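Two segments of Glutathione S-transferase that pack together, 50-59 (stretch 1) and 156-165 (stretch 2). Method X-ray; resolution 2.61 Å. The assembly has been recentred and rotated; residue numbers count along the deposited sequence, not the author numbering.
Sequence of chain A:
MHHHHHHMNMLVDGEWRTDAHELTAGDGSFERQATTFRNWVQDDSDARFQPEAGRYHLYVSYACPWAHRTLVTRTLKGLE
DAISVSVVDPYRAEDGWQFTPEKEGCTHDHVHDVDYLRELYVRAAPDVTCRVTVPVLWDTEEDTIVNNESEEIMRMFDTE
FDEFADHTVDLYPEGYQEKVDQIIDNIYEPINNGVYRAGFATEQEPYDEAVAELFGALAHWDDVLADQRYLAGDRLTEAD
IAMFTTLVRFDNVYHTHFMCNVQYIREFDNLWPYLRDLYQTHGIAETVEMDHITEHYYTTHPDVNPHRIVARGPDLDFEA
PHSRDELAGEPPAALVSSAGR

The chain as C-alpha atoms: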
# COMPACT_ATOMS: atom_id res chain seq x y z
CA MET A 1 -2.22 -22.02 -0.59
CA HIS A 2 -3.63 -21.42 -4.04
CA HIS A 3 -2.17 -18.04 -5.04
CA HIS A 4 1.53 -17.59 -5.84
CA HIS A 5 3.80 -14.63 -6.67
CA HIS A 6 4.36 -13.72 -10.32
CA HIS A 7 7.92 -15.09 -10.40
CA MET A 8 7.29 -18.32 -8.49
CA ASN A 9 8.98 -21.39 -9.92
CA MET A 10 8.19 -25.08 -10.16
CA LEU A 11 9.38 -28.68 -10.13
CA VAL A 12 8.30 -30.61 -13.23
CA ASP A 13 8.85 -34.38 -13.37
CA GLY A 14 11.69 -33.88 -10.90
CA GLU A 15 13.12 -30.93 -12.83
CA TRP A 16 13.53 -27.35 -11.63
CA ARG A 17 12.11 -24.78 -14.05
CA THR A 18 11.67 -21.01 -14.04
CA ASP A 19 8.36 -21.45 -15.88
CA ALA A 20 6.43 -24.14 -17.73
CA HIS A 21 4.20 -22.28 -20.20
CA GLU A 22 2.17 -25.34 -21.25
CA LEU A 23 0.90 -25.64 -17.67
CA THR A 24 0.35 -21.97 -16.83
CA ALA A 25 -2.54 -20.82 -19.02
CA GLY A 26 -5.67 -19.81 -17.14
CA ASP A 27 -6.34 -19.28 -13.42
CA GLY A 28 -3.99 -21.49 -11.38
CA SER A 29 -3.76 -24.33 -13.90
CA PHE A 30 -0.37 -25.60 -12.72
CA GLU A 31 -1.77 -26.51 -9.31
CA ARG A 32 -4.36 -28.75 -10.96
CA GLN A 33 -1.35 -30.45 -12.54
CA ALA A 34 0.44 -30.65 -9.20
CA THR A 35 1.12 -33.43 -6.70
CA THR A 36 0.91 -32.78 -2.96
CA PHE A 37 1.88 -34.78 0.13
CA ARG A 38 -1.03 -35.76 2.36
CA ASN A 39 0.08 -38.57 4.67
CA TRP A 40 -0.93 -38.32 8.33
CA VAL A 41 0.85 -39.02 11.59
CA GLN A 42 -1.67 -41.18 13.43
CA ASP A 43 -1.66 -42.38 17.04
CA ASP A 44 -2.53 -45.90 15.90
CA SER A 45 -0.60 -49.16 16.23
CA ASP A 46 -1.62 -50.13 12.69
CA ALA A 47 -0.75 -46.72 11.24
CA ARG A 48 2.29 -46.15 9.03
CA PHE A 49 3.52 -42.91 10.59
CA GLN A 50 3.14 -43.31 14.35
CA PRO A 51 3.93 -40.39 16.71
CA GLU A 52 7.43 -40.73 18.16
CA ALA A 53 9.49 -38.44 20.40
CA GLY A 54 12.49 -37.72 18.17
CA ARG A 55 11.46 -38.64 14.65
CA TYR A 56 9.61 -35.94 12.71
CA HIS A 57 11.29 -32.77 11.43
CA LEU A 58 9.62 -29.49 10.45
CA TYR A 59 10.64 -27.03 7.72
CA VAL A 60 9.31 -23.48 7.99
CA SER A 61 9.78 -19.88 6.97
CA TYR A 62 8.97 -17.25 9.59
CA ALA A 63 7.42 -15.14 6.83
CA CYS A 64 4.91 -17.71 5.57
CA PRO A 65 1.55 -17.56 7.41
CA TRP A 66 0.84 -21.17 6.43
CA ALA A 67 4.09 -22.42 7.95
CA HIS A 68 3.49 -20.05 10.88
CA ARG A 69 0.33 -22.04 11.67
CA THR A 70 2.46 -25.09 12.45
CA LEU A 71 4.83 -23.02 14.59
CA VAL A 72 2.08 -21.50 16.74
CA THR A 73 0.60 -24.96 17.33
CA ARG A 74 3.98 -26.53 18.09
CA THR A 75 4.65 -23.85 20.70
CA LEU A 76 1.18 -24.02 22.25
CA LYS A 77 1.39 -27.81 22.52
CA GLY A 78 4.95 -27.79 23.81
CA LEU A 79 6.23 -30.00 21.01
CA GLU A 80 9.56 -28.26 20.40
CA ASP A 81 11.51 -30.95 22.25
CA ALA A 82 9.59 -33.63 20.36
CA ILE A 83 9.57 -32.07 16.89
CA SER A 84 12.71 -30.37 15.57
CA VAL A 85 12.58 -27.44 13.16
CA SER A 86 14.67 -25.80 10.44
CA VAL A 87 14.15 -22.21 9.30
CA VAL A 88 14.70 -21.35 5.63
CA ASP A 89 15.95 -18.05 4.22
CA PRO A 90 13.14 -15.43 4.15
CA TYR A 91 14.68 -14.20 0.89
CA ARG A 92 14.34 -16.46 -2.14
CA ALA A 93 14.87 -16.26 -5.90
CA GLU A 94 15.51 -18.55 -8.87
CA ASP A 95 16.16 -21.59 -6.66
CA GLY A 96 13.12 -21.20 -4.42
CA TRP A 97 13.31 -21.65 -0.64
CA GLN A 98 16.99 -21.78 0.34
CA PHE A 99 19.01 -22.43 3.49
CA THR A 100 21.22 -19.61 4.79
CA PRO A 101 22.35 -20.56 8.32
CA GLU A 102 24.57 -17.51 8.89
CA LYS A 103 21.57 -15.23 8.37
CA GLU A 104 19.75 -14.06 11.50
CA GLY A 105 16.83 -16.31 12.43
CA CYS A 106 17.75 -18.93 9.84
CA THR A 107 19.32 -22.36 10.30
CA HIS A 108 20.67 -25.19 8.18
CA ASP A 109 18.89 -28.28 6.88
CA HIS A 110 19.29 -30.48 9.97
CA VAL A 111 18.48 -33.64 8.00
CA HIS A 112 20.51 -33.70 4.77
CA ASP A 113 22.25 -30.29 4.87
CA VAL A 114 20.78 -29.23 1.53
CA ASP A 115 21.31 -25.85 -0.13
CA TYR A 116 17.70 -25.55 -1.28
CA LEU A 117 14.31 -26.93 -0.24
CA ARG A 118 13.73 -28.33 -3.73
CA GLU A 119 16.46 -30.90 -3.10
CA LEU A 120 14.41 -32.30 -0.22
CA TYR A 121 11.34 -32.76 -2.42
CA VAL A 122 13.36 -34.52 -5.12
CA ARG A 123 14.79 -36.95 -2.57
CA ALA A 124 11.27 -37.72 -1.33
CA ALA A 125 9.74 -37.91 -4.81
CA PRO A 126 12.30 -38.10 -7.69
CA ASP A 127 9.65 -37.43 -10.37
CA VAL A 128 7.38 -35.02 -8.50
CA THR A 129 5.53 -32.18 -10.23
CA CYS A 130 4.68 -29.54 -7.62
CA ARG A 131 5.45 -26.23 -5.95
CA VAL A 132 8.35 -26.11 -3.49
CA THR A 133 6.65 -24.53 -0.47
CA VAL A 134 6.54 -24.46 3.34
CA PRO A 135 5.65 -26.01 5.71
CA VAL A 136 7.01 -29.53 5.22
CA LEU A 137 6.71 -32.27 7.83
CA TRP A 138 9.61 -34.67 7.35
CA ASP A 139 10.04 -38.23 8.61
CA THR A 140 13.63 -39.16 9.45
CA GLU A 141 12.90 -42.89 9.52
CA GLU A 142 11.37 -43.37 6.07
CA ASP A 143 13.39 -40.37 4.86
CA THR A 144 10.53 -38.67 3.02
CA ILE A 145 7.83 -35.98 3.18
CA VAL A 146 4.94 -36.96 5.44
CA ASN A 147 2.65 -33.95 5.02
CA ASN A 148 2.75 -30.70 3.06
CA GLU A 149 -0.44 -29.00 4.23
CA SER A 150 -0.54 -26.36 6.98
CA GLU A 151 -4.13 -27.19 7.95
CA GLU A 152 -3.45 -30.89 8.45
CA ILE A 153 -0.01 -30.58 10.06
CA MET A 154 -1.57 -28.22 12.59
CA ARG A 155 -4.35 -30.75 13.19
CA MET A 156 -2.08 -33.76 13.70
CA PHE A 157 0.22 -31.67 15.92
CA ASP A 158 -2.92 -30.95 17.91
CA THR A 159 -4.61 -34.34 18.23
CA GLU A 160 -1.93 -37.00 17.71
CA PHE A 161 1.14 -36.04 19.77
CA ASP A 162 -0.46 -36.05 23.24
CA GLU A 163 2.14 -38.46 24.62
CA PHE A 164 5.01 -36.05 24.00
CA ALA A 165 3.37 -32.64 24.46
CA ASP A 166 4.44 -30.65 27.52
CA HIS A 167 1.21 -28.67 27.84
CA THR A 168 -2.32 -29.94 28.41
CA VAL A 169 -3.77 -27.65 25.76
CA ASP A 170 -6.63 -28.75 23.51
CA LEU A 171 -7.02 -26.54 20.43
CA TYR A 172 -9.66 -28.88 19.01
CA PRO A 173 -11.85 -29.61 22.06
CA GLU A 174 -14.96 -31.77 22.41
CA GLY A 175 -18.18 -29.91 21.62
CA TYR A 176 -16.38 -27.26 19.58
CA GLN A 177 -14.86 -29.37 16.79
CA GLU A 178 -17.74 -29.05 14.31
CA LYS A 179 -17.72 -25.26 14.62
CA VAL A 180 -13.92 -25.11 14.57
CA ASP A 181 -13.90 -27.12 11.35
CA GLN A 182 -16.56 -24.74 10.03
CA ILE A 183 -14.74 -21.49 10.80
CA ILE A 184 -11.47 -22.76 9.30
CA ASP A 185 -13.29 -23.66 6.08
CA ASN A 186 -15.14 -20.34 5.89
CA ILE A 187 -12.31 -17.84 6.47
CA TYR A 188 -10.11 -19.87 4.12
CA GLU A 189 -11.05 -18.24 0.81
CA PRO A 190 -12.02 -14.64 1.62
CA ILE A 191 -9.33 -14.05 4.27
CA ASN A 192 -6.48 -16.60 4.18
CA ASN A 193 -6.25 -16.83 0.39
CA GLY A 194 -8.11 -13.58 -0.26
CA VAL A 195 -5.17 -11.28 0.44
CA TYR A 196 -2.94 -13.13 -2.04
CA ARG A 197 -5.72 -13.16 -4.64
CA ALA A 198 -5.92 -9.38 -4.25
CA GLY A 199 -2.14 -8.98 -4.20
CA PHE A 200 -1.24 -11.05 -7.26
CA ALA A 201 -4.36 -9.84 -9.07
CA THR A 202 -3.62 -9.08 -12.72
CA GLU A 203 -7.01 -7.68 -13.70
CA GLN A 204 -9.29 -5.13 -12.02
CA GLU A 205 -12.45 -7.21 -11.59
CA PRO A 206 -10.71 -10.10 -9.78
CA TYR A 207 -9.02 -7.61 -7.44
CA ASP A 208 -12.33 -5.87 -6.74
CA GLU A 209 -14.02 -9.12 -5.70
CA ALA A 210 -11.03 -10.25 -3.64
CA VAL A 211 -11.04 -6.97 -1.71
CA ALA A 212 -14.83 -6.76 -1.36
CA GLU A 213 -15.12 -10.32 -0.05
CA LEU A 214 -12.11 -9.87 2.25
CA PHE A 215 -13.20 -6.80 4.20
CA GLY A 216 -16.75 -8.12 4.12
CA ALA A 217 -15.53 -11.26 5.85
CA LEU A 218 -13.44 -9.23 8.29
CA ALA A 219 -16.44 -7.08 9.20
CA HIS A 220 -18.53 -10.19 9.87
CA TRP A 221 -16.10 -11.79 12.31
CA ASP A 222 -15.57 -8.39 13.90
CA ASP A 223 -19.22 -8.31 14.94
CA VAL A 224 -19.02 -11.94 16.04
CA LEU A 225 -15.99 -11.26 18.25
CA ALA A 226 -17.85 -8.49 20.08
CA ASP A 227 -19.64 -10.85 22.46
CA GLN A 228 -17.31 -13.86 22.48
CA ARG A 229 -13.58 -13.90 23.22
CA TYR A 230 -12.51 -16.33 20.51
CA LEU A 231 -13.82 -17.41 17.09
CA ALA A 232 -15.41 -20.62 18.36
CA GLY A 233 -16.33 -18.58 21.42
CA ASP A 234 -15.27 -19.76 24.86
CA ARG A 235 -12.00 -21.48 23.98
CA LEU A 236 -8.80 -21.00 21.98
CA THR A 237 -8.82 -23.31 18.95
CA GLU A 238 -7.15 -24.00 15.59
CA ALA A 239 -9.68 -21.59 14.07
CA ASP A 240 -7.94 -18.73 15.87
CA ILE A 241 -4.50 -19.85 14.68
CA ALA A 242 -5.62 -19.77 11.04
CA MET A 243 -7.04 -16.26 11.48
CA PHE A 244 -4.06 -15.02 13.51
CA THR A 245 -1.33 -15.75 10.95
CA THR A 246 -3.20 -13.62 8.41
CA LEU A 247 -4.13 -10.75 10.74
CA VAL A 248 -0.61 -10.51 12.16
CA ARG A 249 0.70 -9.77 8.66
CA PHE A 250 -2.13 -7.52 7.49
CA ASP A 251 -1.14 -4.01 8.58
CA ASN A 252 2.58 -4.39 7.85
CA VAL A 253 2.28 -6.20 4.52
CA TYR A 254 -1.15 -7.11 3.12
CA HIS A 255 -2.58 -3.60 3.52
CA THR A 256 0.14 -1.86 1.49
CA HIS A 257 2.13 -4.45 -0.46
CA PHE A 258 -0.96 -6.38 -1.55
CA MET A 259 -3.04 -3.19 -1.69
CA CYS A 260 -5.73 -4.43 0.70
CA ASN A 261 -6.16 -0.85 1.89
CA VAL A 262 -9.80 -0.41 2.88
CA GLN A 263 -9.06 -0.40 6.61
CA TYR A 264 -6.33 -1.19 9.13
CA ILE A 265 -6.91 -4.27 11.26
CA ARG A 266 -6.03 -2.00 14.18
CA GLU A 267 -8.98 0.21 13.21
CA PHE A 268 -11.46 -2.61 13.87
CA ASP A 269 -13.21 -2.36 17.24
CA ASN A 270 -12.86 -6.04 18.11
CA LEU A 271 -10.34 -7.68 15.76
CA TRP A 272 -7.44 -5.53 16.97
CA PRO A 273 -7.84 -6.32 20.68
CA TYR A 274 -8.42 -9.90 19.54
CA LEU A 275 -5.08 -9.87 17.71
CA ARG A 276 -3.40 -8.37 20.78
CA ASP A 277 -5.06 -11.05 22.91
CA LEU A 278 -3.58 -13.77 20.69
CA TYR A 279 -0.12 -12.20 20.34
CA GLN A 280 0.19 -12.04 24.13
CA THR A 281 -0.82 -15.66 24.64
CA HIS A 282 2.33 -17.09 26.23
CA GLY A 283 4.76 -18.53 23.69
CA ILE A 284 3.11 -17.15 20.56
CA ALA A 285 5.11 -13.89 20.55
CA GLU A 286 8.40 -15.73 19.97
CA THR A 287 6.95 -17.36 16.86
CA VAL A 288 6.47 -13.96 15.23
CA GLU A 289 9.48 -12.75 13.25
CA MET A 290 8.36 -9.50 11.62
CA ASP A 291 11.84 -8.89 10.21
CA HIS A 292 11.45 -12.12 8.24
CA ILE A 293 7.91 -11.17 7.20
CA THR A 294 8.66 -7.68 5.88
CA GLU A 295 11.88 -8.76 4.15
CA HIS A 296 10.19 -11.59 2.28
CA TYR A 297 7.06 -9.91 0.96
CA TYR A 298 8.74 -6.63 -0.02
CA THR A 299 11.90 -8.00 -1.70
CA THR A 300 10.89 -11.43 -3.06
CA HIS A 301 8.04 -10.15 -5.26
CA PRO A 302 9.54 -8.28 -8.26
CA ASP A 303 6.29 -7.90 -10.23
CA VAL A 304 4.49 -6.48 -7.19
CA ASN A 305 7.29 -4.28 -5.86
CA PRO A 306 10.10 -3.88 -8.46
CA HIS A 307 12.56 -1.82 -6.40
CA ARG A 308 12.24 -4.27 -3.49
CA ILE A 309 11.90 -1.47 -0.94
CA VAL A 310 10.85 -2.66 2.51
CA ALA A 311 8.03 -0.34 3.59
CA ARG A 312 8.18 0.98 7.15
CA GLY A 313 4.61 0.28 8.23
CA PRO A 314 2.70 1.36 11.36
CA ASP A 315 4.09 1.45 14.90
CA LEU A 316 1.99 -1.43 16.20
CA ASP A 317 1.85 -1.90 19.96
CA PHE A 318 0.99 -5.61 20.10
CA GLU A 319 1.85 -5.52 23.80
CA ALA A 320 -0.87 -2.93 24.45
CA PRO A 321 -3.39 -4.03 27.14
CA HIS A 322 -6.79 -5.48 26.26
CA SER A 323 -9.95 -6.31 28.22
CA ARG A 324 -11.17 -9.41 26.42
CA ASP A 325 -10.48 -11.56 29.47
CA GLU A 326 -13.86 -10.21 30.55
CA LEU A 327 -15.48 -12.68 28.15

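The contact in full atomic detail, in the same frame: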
# COMPACT_ATOMS: atom_id res chain seq x y z
N GLN A 50 3.55 -43.43 12.96
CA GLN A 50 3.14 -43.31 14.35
C GLN A 50 3.91 -42.17 15.03
O GLN A 50 5.06 -41.91 14.67
CB GLN A 50 3.36 -44.62 15.10
CG GLN A 50 2.10 -45.45 15.24
CD GLN A 50 2.38 -46.94 15.35
OE1 GLN A 50 2.32 -47.52 16.43
NE2 GLN A 50 2.67 -47.57 14.21
N PRO A 51 3.28 -41.50 16.00
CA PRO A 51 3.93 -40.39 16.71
C PRO A 51 5.06 -40.85 17.62
O PRO A 51 4.81 -41.57 18.59
CB PRO A 51 2.78 -39.78 17.52
CG PRO A 51 1.81 -40.89 17.69
CD PRO A 51 1.89 -41.70 16.44
N GLU A 52 6.28 -40.44 17.31
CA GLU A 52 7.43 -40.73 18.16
C GLU A 52 8.01 -39.44 18.74
O GLU A 52 7.59 -38.34 18.37
CB GLU A 52 8.51 -41.50 17.39
CG GLU A 52 8.08 -42.89 16.96
CD GLU A 52 9.22 -43.67 16.33
OE1 GLU A 52 8.95 -44.51 15.44
OE2 GLU A 52 10.38 -43.45 16.72
N ALA A 53 8.98 -39.58 19.64
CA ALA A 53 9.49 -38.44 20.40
C ALA A 53 10.59 -37.68 19.67
O ALA A 53 10.72 -36.47 19.84
CB ALA A 53 9.99 -38.91 21.76
N GLY A 54 11.40 -38.37 18.88
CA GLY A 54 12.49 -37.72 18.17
C GLY A 54 12.61 -38.21 16.74
O GLY A 54 13.66 -38.71 16.34
N ARG A 55 11.54 -38.05 15.98
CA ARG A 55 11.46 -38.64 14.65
C ARG A 55 11.15 -37.63 13.55
O ARG A 55 11.84 -37.57 12.53
CB ARG A 55 10.40 -39.74 14.65
CG ARG A 55 10.25 -40.44 13.31
CD ARG A 55 9.15 -41.48 13.36
NE ARG A 55 8.94 -42.10 12.05
CZ ARG A 55 8.05 -43.05 11.81
NH1 ARG A 55 7.27 -43.50 12.79
NH2 ARG A 55 7.92 -43.55 10.59
N TYR A 56 10.11 -36.82 13.76
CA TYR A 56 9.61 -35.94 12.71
C TYR A 56 10.25 -34.56 12.74
O TYR A 56 10.41 -33.95 13.80
CB TYR A 56 8.09 -35.82 12.81
CG TYR A 56 7.37 -37.15 12.74
CD1 TYR A 56 7.11 -37.74 11.51
CD2 TYR A 56 6.98 -37.81 13.89
CE1 TYR A 56 6.46 -38.96 11.44
CE2 TYR A 56 6.33 -39.03 13.82
CZ TYR A 56 6.07 -39.60 12.59
OH TYR A 56 5.42 -40.82 12.52
N HIS A 57 10.62 -34.06 11.56
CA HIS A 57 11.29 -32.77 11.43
C HIS A 57 10.41 -31.79 10.66
O HIS A 57 9.69 -32.17 9.74
CB HIS A 57 12.64 -32.94 10.74
CG HIS A 57 13.49 -31.71 10.76
ND1 HIS A 57 14.06 -31.22 11.91
CD2 HIS A 57 13.88 -30.87 9.76
CE1 HIS A 57 14.76 -30.13 11.63
NE2 HIS A 57 14.66 -29.90 10.33
N LEU A 58 10.48 -30.51 11.04
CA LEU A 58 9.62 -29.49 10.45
C LEU A 58 10.42 -28.41 9.73
O LEU A 58 11.38 -27.87 10.26
CB LEU A 58 8.74 -28.86 11.53
CG LEU A 58 7.84 -27.69 11.12
CD1 LEU A 58 6.80 -28.14 10.11
CD2 LEU A 58 7.18 -27.08 12.35
N TYR A 59 10.01 -28.10 8.50
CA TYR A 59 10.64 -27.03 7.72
C TYR A 59 9.70 -25.84 7.60
O TYR A 59 8.58 -25.97 7.10
CB TYR A 59 11.03 -27.53 6.33
CG TYR A 59 12.12 -28.57 6.34
CD1 TYR A 59 13.46 -28.21 6.36
CD2 TYR A 59 11.80 -29.93 6.32
CE1 TYR A 59 14.45 -29.17 6.37
CE2 TYR A 59 12.79 -30.89 6.33
CZ TYR A 59 14.11 -30.50 6.35
OH TYR A 59 15.10 -31.46 6.35
N MET A 156 -2.73 -32.57 13.17
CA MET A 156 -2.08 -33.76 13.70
C MET A 156 -1.11 -33.40 14.83
O MET A 156 -0.87 -34.20 15.73
CB MET A 156 -1.36 -34.53 12.60
CG MET A 156 -0.15 -33.83 12.00
SD MET A 156 0.58 -34.81 10.67
CE MET A 156 -0.58 -34.51 9.34
N PHE A 157 -0.55 -32.19 14.79
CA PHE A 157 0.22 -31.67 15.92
C PHE A 157 -0.68 -31.56 17.14
O PHE A 157 -0.25 -31.76 18.27
CB PHE A 157 0.81 -30.29 15.60
CG PHE A 157 2.10 -30.32 14.84
CD1 PHE A 157 2.58 -31.50 14.29
CD2 PHE A 157 2.85 -29.17 14.69
CE1 PHE A 157 3.77 -31.53 13.60
CE2 PHE A 157 4.05 -29.19 13.99
CZ PHE A 157 4.51 -30.37 13.44
N ASP A 158 -1.95 -31.25 16.88
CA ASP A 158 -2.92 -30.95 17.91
C ASP A 158 -3.51 -32.21 18.56
O ASP A 158 -3.68 -32.26 19.78
CB ASP A 158 -4.04 -30.10 17.32
CG ASP A 158 -4.91 -29.45 18.37
OD1 ASP A 158 -4.46 -29.32 19.52
OD2 ASP A 158 -6.05 -29.06 18.04
N THR A 159 -3.81 -33.22 17.75
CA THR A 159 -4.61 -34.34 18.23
C THR A 159 -3.87 -35.68 18.30
O THR A 159 -4.44 -36.67 18.76
CB THR A 159 -5.85 -34.54 17.35
OG1 THR A 159 -5.45 -34.85 16.01
CG2 THR A 159 -6.70 -33.27 17.33
N GLU A 160 -2.62 -35.72 17.85
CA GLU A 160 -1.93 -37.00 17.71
C GLU A 160 -0.64 -37.13 18.53
O GLU A 160 -0.13 -38.24 18.71
CB GLU A 160 -1.62 -37.26 16.24
CG GLU A 160 -2.82 -37.15 15.31
CD GLU A 160 -3.93 -38.13 15.66
OE1 GLU A 160 -3.71 -39.35 15.49
OE2 GLU A 160 -5.01 -37.68 16.10
N PHE A 161 -0.12 -36.02 19.03
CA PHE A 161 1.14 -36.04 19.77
C PHE A 161 0.96 -35.79 21.27
O PHE A 161 1.80 -35.15 21.90
CB PHE A 161 2.11 -35.00 19.20
CG PHE A 161 2.69 -35.38 17.87
CD1 PHE A 161 2.04 -35.04 16.69
CD2 PHE A 161 3.90 -36.06 17.79
CE1 PHE A 161 2.58 -35.38 15.46
CE2 PHE A 161 4.43 -36.41 16.56
CZ PHE A 161 3.77 -36.06 15.40
N ASP A 162 -0.14 -36.29 21.83
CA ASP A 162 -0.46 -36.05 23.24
C ASP A 162 0.53 -36.68 24.21
O ASP A 162 0.68 -36.22 25.34
CB ASP A 162 -1.87 -36.56 23.55
CG ASP A 162 -2.95 -35.54 23.23
OD1 ASP A 162 -2.66 -34.33 23.31
OD2 ASP A 162 -4.08 -35.95 22.91
N GLU A 163 1.21 -37.73 23.76
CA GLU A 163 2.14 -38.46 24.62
C GLU A 163 3.42 -37.66 24.87
O GLU A 163 4.11 -37.87 25.87
CB GLU A 163 2.47 -39.82 23.99
CG GLU A 163 3.35 -40.71 24.85
CD GLU A 163 3.41 -42.14 24.33
OE1 GLU A 163 2.42 -42.60 23.74
OE2 GLU A 163 4.46 -42.80 24.52
N PHE A 164 3.73 -36.74 23.96
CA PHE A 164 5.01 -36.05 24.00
C PHE A 164 4.87 -34.54 24.19
O PHE A 164 5.87 -33.82 24.29
CB PHE A 164 5.80 -36.35 22.73
CG PHE A 164 5.80 -37.80 22.36
CD1 PHE A 164 6.67 -38.69 22.98
CD2 PHE A 164 4.93 -38.29 21.40
CE1 PHE A 164 6.67 -40.03 22.64
CE2 PHE A 164 4.92 -39.63 21.06
CZ PHE A 164 5.79 -40.50 21.68
N ALA A 165 3.63 -34.06 24.23
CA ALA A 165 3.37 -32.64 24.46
C ALA A 165 3.63 -32.29 25.93
O ALA A 165 3.36 -33.09 26.82
CB ALA A 165 1.95 -32.29 24.06

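No hydrogen bond or salt bridge crosses between these two stretches. What joins them is packing, chiefly of three phenylalanines of stretch 2 against a proline, an alanine, a tyrosine and a leucine of stretch 1, with 373 Å² of surface buried in all.

Stretch 2 opens at the end of a helix, where Met 156, although buried, does not touch the other stretch. Phe 157 is the first residue to reach across. Its CA-to-CB bond points sideways, but with chi1 in the m well the ring ends nearer the strand, and its edge meets Leu 58, CE2 of Phe 157 lying 4.1 Å from CD2 of Leu 58. Both residues are buried, and a flat ring beside a branched aliphatic chain fills such a site without leaving a polar group unpaired. Asp 158 and Thr 159 stay out of reach.

Glu 160 is the first residue to leave helical phi/psi, though its N still makes a weak hydrogen bond to O of Met 156, at 3.1 Å. Glu 160 meets stretch 1 through its backbone: O of Glu 160 lies 3.4 Å from CG of Pro 51, a van der Waals contact with the proline ring.

Phe 161 also starts sideways and brings its ring nearer. Pro 51 lies over one face, with its CB 4.2 Å from the centroid of the Phe 161 ring and 26° off the normal, a CH-pi contact well suited to the compact, apolar pyrrolidine. At the edge of the same ring, CE2 of Phe 161 is 3.9 Å from CD2 of Tyr 56; the two ring planes are nearly perpendicular, at 88°. Tyr 56 can serve this apolar contact while its hydroxyl is satisfied within its own stretch, OH donating a very short hydrogen bond of 2.4 Å to O of Gln 50.

Asp 162 and Glu 163, both exposed, make no contact, as suits charged side chains. The chain turns here, N of Phe 164 donating to O of Phe 161 at 3.2 Å, and Phe 164 points toward stretch 1. Of all the residues here, Phe 164 has the largest area covered by the other stretch, 74 Å². Backbone of stretch 1 crosses one face, with C of Glu 52 3.8 Å from CZ of Phe 164, while O of Pro 51 approaches the ring edge, 3.1 Å from CE2 of Phe 164. The small methyl of Ala 53 completes the contact, CB lying 3.5 Å from CD1 of Phe 164. Ala 165 lies beyond reach.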